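Local coordinates for protein N-acylethanolamine-hydrolyzing acid amidase subunit beta (Caenorhabditis elegans, PDB 6DY3) that forms the beta subunit of an Ntn-type lysosomal amidase that probably degrades fatty acid amides such as N-palmitoylethanolamine to ethanolamine and free fatty acids, at residues I80-Y85 and T116-P121. Numbering follows the deposited sequence.
Sequences ILMEFY and THLFSP
The loop that joins helix 106-113 to strand 122-127 passes alongside helix 76-89, and the contact has an apolar end and a polar, water-bridged end. Leu118 carries the apolar end. Its CB points at the helix, and its two methyls divide between two helix residues. Leu118 CD1 lies 3.4 Å from CE2 of the Tyr85 ring, which it approaches obliquely. CD2 meets the terminal methyl of Met82, with CE 4.0 Å from Leu118 CD2. Both helix side chains start with CG anti to the backbone N (chi1 -167° for Met82). The Met82 chain then bends at chi2 (58°), and its end reaches the loop. Leu118 crosses each of them at about a right angle.

The fold here is that of an Ntn hydrolase of the choloylglycine hydrolase type. Strand 122-127, which the loop enters, belongs to a large antiparallel sheet. The backbone of Phe119 is hydrogen-bonded to that of Trp142, and the alpha subunit packs on Ile80, Leu81 and Phe84 of the helix.

At the polar end, Glu83 and Ser120 share one water. It donates to Glu83 O at 3.1 Å and to Glu83 OE1. It accepts from Ser120 OG. The serine OG thus serves as donor to the water, and it is also hydrogen-bonded to Lys87 NZ. Glu83 OE1 itself stays 4.2 Å from Ser120 OG, so the water spans the gap. The Glu83 chain bends at chi2 (-87°), which brings its carboxylate close to the loop. Glu83 OE1 also lies 3.8 Å from CD of Pro121, the residue just before the strand. Long, weak ion pairs to Lys87 and Arg141 would be expected to favour the charged form of this buried carboxylate.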
ATOM      1  N   ILE B  80       9.496   1.313  19.907  1.00 40.81           N
ATOM      2  CA  ILE B  80       8.124   0.873  19.654  1.00 38.09           C
ATOM      3  C   ILE B  80       7.133   1.979  19.995  1.00 37.89           C
ATOM      4  O   ILE B  80       6.162   2.207  19.270  1.00 37.67           O
ATOM      5  CB  ILE B  80       7.817  -0.420  20.440  1.00 40.54           C
ATOM      6  CG1 ILE B  80       6.368  -0.804  20.185  1.00 41.57           C
ATOM      7  CG2 ILE B  80       8.060  -0.241  21.953  1.00 45.95           C
ATOM      8  CD1 ILE B  80       6.076  -2.248  20.429  1.00 48.59           C
ATOM      9  N   LEU B  81       7.374   2.692  21.103  1.00 38.31           N
ATOM     10  CA  LEU B  81       6.487   3.775  21.512  1.00 32.19           C
ATOM     11  C   LEU B  81       6.461   4.876  20.468  1.00 31.50           C
ATOM     12  O   LEU B  81       5.392   5.413  20.145  1.00 30.10           O
ATOM     13  CB  LEU B  81       6.929   4.350  22.852  1.00 32.43           C
ATOM     14  CG  LEU B  81       6.683   3.477  24.078  1.00 32.68           C
ATOM     15  CD1 LEU B  81       7.013   4.290  25.305  1.00 38.87           C
ATOM     16  CD2 LEU B  81       5.266   2.944  24.148  1.00 31.38           C
ATOM     17  N   MET B  82       7.633   5.242  19.943  1.00 36.72           N
ATOM     18  CA  MET B  82       7.694   6.264  18.908  1.00 40.90           C
ATOM     19  C   MET B  82       7.069   5.777  17.603  1.00 41.07           C
ATOM     20  O   MET B  82       6.492   6.581  16.861  1.00 41.17           O
ATOM     21  CB  MET B  82       9.156   6.681  18.682  1.00 43.57           C
ATOM     22  CG  MET B  82       9.349   7.931  17.858  1.00 48.70           C
ATOM     23  SD  MET B  82       8.513   9.363  18.564  1.00 56.65           S
ATOM     24  CE  MET B  82       8.849  10.607  17.311  1.00 55.25           C
ATOM     25  N   GLU B  83       7.165   4.478  17.301  1.00 41.74           N
ATOM     26  CA  GLU B  83       6.498   3.935  16.120  1.00 42.43           C
ATOM     27  C   GLU B  83       4.985   4.057  16.251  1.00 40.26           C
ATOM     28  O   GLU B  83       4.305   4.546  15.343  1.00 40.09           O
ATOM     29  CB  GLU B  83       6.895   2.467  15.910  1.00 46.53           C
ATOM     30  CG  GLU B  83       8.386   2.229  15.628  1.00 53.17           C
ATOM     31  CD  GLU B  83       8.758   2.335  14.150  1.00 55.76           C
ATOM     32  OE1 GLU B  83       7.871   2.622  13.314  1.00 59.10           O
ATOM     33  OE2 GLU B  83       9.949   2.127  13.821  1.00 53.93           O
ATOM     34  N   PHE B  84       4.439   3.603  17.381  1.00 40.66           N
ATOM     35  CA  PHE B  84       3.003   3.725  17.611  1.00 40.27           C
ATOM     36  C   PHE B  84       2.570   5.183  17.644  1.00 38.21           C
ATOM     37  O   PHE B  84       1.469   5.520  17.193  1.00 41.11           O
ATOM     38  CB  PHE B  84       2.624   3.031  18.917  1.00 41.64           C
ATOM     39  CG  PHE B  84       2.384   1.555  18.777  1.00 42.92           C
ATOM     40  CD1 PHE B  84       1.273   0.961  19.362  1.00 43.50           C
ATOM     41  CD2 PHE B  84       3.267   0.759  18.063  1.00 44.45           C
ATOM     42  CE1 PHE B  84       1.047  -0.400  19.239  1.00 43.04           C
ATOM     43  CE2 PHE B  84       3.046  -0.607  17.932  1.00 44.40           C
ATOM     44  CZ  PHE B  84       1.935  -1.187  18.521  1.00 43.86           C
ATOM     45  N   TYR B  85       3.418   6.064  18.177  1.00 36.53           N
ATOM     46  CA  TYR B  85       3.054   7.472  18.295  1.00 36.09           C
ATOM     47  C   TYR B  85       2.832   8.103  16.923  1.00 34.54           C
ATOM     48  O   TYR B  85       1.824   8.780  16.694  1.00 36.24           O
ATOM     49  CB  TYR B  85       4.135   8.225  19.066  1.00 36.72           C
ATOM     50  CG  TYR B  85       3.933   9.723  19.123  1.00 37.25           C
ATOM     51  CD1 TYR B  85       2.941  10.279  19.919  1.00 38.49           C
ATOM     52  CD2 TYR B  85       4.745  10.583  18.392  1.00 38.73           C
ATOM     53  CE1 TYR B  85       2.755  11.649  19.983  1.00 40.83           C
ATOM     54  CE2 TYR B  85       4.568  11.954  18.448  1.00 41.15           C
ATOM     55  CZ  TYR B  85       3.572  12.483  19.245  1.00 43.96           C
ATOM     56  OH  TYR B  85       3.389  13.848  19.307  1.00 48.60           O
ATOM     57  N   THR B 116       7.956  17.844   5.555  1.00 66.39           N
ATOM     58  CA  THR B 116       8.623  17.588   6.828  1.00 60.88           C
ATOM     59  C   THR B 116       7.572  17.604   7.927  1.00 57.85           C
ATOM     60  O   THR B 116       7.157  18.665   8.394  1.00 63.17           O
ATOM     61  CB  THR B 116       9.706  18.627   7.102  1.00 63.06           C
ATOM     62  OG1 THR B 116      10.696  18.578   6.070  1.00 64.75           O
ATOM     63  CG2 THR B 116      10.372  18.354   8.445  1.00 64.13           C
ATOM     64  N   HIS B 117       7.131  16.418   8.331  1.00 49.72           N
ATOM     65  CA  HIS B 117       6.216  16.276   9.452  1.00 47.51           C
ATOM     66  C   HIS B 117       6.291  14.835   9.927  1.00 42.60           C
ATOM     67  O   HIS B 117       6.831  13.969   9.238  1.00 40.22           O
ATOM     68  CB  HIS B 117       4.784  16.669   9.066  1.00 47.82           C
ATOM     69  CG  HIS B 117       4.301  16.041   7.796  1.00 46.35           C
ATOM     70  ND1 HIS B 117       4.474  14.705   7.509  1.00 44.99           N
ATOM     71  CD2 HIS B 117       3.658  16.574   6.731  1.00 48.60           C
ATOM     72  CE1 HIS B 117       3.952  14.439   6.325  1.00 44.77           C
ATOM     73  NE2 HIS B 117       3.452  15.557   5.831  1.00 47.71           N
ATOM     74  N   LEU B 118       5.758  14.593  11.121  1.00 38.54           N
ATOM     75  CA  LEU B 118       5.755  13.240  11.665  1.00 35.56           C
ATOM     76  C   LEU B 118       5.091  12.284  10.686  1.00 37.58           C
ATOM     77  O   LEU B 118       3.943  12.486  10.277  1.00 33.07           O
ATOM     78  CB  LEU B 118       5.041  13.204  13.019  1.00 35.39           C
ATOM     79  CG  LEU B 118       5.847  13.641  14.245  1.00 39.62           C
ATOM     80  CD1 LEU B 118       4.961  13.615  15.472  1.00 42.63           C
ATOM     81  CD2 LEU B 118       7.080  12.769  14.468  1.00 40.79           C
ATOM     82  N   PHE B 119       5.821  11.242  10.303  1.00 46.44           N
ATOM     83  CA  PHE B 119       5.277  10.220   9.426  1.00 44.13           C
ATOM     84  C   PHE B 119       5.981   8.908   9.724  1.00 43.63           C
ATOM     85  O   PHE B 119       7.191   8.883   9.966  1.00 44.59           O
ATOM     86  CB  PHE B 119       5.439  10.593   7.954  1.00 42.38           C
ATOM     87  CG  PHE B 119       4.521   9.843   7.046  1.00 41.18           C
ATOM     88  CD1 PHE B 119       3.224  10.284   6.839  1.00 42.82           C
ATOM     89  CD2 PHE B 119       4.949   8.689   6.407  1.00 41.83           C
ATOM     90  CE1 PHE B 119       2.368   9.587   6.004  1.00 44.58           C
ATOM     91  CE2 PHE B 119       4.100   7.981   5.569  1.00 39.91           C
ATOM     92  CZ  PHE B 119       2.810   8.427   5.365  1.00 42.69           C
ATOM     93  N   SER B 120       5.214   7.828   9.724  1.00 40.91           N
ATOM     94  CA  SER B 120       5.765   6.531  10.066  1.00 36.51           C
ATOM     95  C   SER B 120       6.873   6.175   9.076  1.00 37.56           C
ATOM     96  O   SER B 120       6.704   6.384   7.864  1.00 35.51           O
ATOM     97  CB  SER B 120       4.666   5.472  10.044  1.00 36.39           C
ATOM     98  OG  SER B 120       5.124   4.242  10.578  1.00 42.07           O
ATOM     99  N   PRO B 121       8.020   5.673   9.538  1.00 35.91           N
ATOM    100  CA  PRO B 121       9.091   5.321   8.598  1.00 33.39           C
ATOM    101  C   PRO B 121       8.594   4.323   7.563  1.00 30.44           C
ATOM    102  O   PRO B 121       7.910   3.350   7.885  1.00 27.85           O
ATOM    103  CB  PRO B 121      10.176   4.725   9.500  1.00 32.91           C
ATOM    104  CG  PRO B 121       9.925   5.323  10.831  1.00 34.78           C
ATOM    105  CD  PRO B 121       8.437   5.465  10.933  1.00 35.82           C
TER
HETATM  106  O   HOH W   1       6.040   4.150  12.847  1.00 89.04           O